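Local coordinates for protein cellulase (Bacillus sp. BG-CS10, PDB 5E09) that probably hydrolyses internal beta-1,4-glucosidic bonds of cellulose with a family 5 glycoside hydrolase barrel that is joined to carbohydrate-binding modules, at residues T411-T416 against F427-V432. Numbering follows the deposited sequence.
Sequences TNAVIT and FQLQNV
Thr411-Thr416 and Phe427-Val432 run antiparallel at 158°, pairing Ile415 with Phe427 through two N-H...O bonds, as the two arms of a beta hairpin in the X2 module, whose E-set family suggests an immunoglobulin-like sandwich. Thr411 pairs with Gln430 and Val414 with Gln428, so Asn412 and Ala413 both stand against Leu429: a beta bulge, with Asn412 at psi -19°. Asn412 N still donates to Leu429 O (2.9 Å), while its OD1 and ND2 bond to Thr405 N and Glu408 O. Its amide lies 74° from that of Asn431, which reaches Asp352 and Glu408. On one face, Ile415 and Phe427 touch through their CB atoms (4.3 Å) and pack on Met395 and Leu393 of strand 392-395. On the other, Gln430 CG is anti to the carbonyl carbon and the chain bends at chi2; OE1 accepts a very short bond from Thr411 OG1, modelled at 2.5 Å. An alanine in place of Gln430 would probably leave that hydroxyl without this acceptor and Gly455 O without its weak NE2 bond. Val414 CG2 lies 3.7 Å from Gln428 OE1, which a water links to Thr411 OG1, 3.2 Å from that water's oxygen.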
# COMPACT_ATOMS: atom_id res chain seq x y z
N THR A 411 -13.52 -21.55 -8.07
CA THR A 411 -13.46 -21.87 -6.67
C THR A 411 -14.65 -22.71 -6.33
O THR A 411 -15.75 -22.28 -6.48
CB THR A 411 -13.57 -20.60 -5.83
OG1 THR A 411 -12.61 -19.67 -6.26
CG2 THR A 411 -13.31 -20.89 -4.42
N ASN A 412 -14.41 -23.92 -5.88
CA ASN A 412 -15.48 -24.82 -5.53
C ASN A 412 -15.71 -24.86 -4.05
O ASN A 412 -16.72 -25.28 -3.61
CB ASN A 412 -15.15 -26.23 -5.99
CG ASN A 412 -15.30 -26.44 -7.47
OD1 ASN A 412 -15.24 -27.53 -7.93
ND2 ASN A 412 -15.50 -25.39 -8.19
N ALA A 413 -14.74 -24.42 -3.28
CA ALA A 413 -14.82 -24.41 -1.82
C ALA A 413 -13.73 -23.57 -1.17
O ALA A 413 -12.76 -23.23 -1.81
CB ALA A 413 -14.76 -25.84 -1.26
N VAL A 414 -13.92 -23.25 0.10
CA VAL A 414 -12.92 -22.53 0.88
C VAL A 414 -12.59 -23.31 2.15
O VAL A 414 -13.45 -23.54 3.00
CB VAL A 414 -13.40 -21.11 1.26
CG1 VAL A 414 -12.42 -20.46 2.21
CG2 VAL A 414 -13.58 -20.27 -0.01
N ILE A 415 -11.34 -23.76 2.25
CA ILE A 415 -10.88 -24.50 3.42
C ILE A 415 -10.16 -23.56 4.37
O ILE A 415 -9.12 -22.99 4.03
CB ILE A 415 -9.94 -25.65 3.03
CG1 ILE A 415 -10.60 -26.54 1.98
CG2 ILE A 415 -9.53 -26.45 4.26
CD1 ILE A 415 -9.68 -27.60 1.40
N THR A 416 -10.72 -23.40 5.57
CA THR A 416 -10.20 -22.48 6.57
C THR A 416 -9.29 -23.18 7.58
O THR A 416 -9.73 -24.05 8.33
CB THR A 416 -11.36 -21.81 7.33
OG1 THR A 416 -12.24 -21.17 6.40
CG2 THR A 416 -10.82 -20.78 8.33
N PHE A 427 -7.69 -21.16 2.29
CA PHE A 427 -7.38 -21.78 1.01
C PHE A 427 -8.58 -21.73 0.08
O PHE A 427 -9.68 -22.17 0.44
CB PHE A 427 -6.95 -23.23 1.20
CG PHE A 427 -5.68 -23.38 1.98
CD1 PHE A 427 -4.46 -23.03 1.42
CD2 PHE A 427 -5.70 -23.89 3.26
CE1 PHE A 427 -3.28 -23.18 2.13
CE2 PHE A 427 -4.53 -24.04 3.99
CZ PHE A 427 -3.32 -23.68 3.42
N GLN A 428 -8.37 -21.21 -1.12
CA GLN A 428 -9.36 -21.29 -2.19
C GLN A 428 -9.13 -22.59 -2.96
O GLN A 428 -8.05 -22.79 -3.53
CB GLN A 428 -9.27 -20.08 -3.12
CG GLN A 428 -9.13 -18.74 -2.40
CD GLN A 428 -10.42 -18.29 -1.73
OE1 GLN A 428 -11.49 -18.28 -2.34
NE2 GLN A 428 -10.32 -17.90 -0.46
N LEU A 429 -10.12 -23.47 -2.97
CA LEU A 429 -10.01 -24.74 -3.69
C LEU A 429 -10.43 -24.53 -5.15
O LEU A 429 -11.62 -24.50 -5.46
CB LEU A 429 -10.85 -25.82 -3.01
CG LEU A 429 -10.89 -27.22 -3.62
CD1 LEU A 429 -9.49 -27.75 -3.90
CD2 LEU A 429 -11.64 -28.16 -2.69
N GLN A 430 -9.44 -24.38 -6.03
CA GLN A 430 -9.70 -24.06 -7.43
C GLN A 430 -9.76 -25.31 -8.32
O GLN A 430 -8.77 -26.03 -8.44
CB GLN A 430 -8.61 -23.12 -7.97
CG GLN A 430 -8.45 -21.80 -7.21
CD GLN A 430 -9.69 -20.94 -7.26
OE1 GLN A 430 -10.33 -20.69 -6.24
NE2 GLN A 430 -10.05 -20.48 -8.45
N ASN A 431 -10.91 -25.55 -8.93
CA ASN A 431 -11.01 -26.54 -10.00
C ASN A 431 -10.59 -25.90 -11.31
O ASN A 431 -11.30 -25.04 -11.83
CB ASN A 431 -12.43 -27.11 -10.11
CG ASN A 431 -12.49 -28.44 -10.86
OD1 ASN A 431 -11.47 -29.09 -11.07
ND2 ASN A 431 -13.70 -28.84 -11.25
N VAL A 432 -9.45 -26.29 -11.85
CA VAL A 432 -8.98 -25.64 -13.07
C VAL A 432 -8.90 -26.58 -14.26
O VAL A 432 -8.85 -27.80 -14.12
CB VAL A 432 -7.58 -25.00 -12.87
CG1 VAL A 432 -7.63 -23.97 -11.75
CG2 VAL A 432 -6.55 -26.07 -12.57
O HOH W 1 -11.01 -17.48 -4.61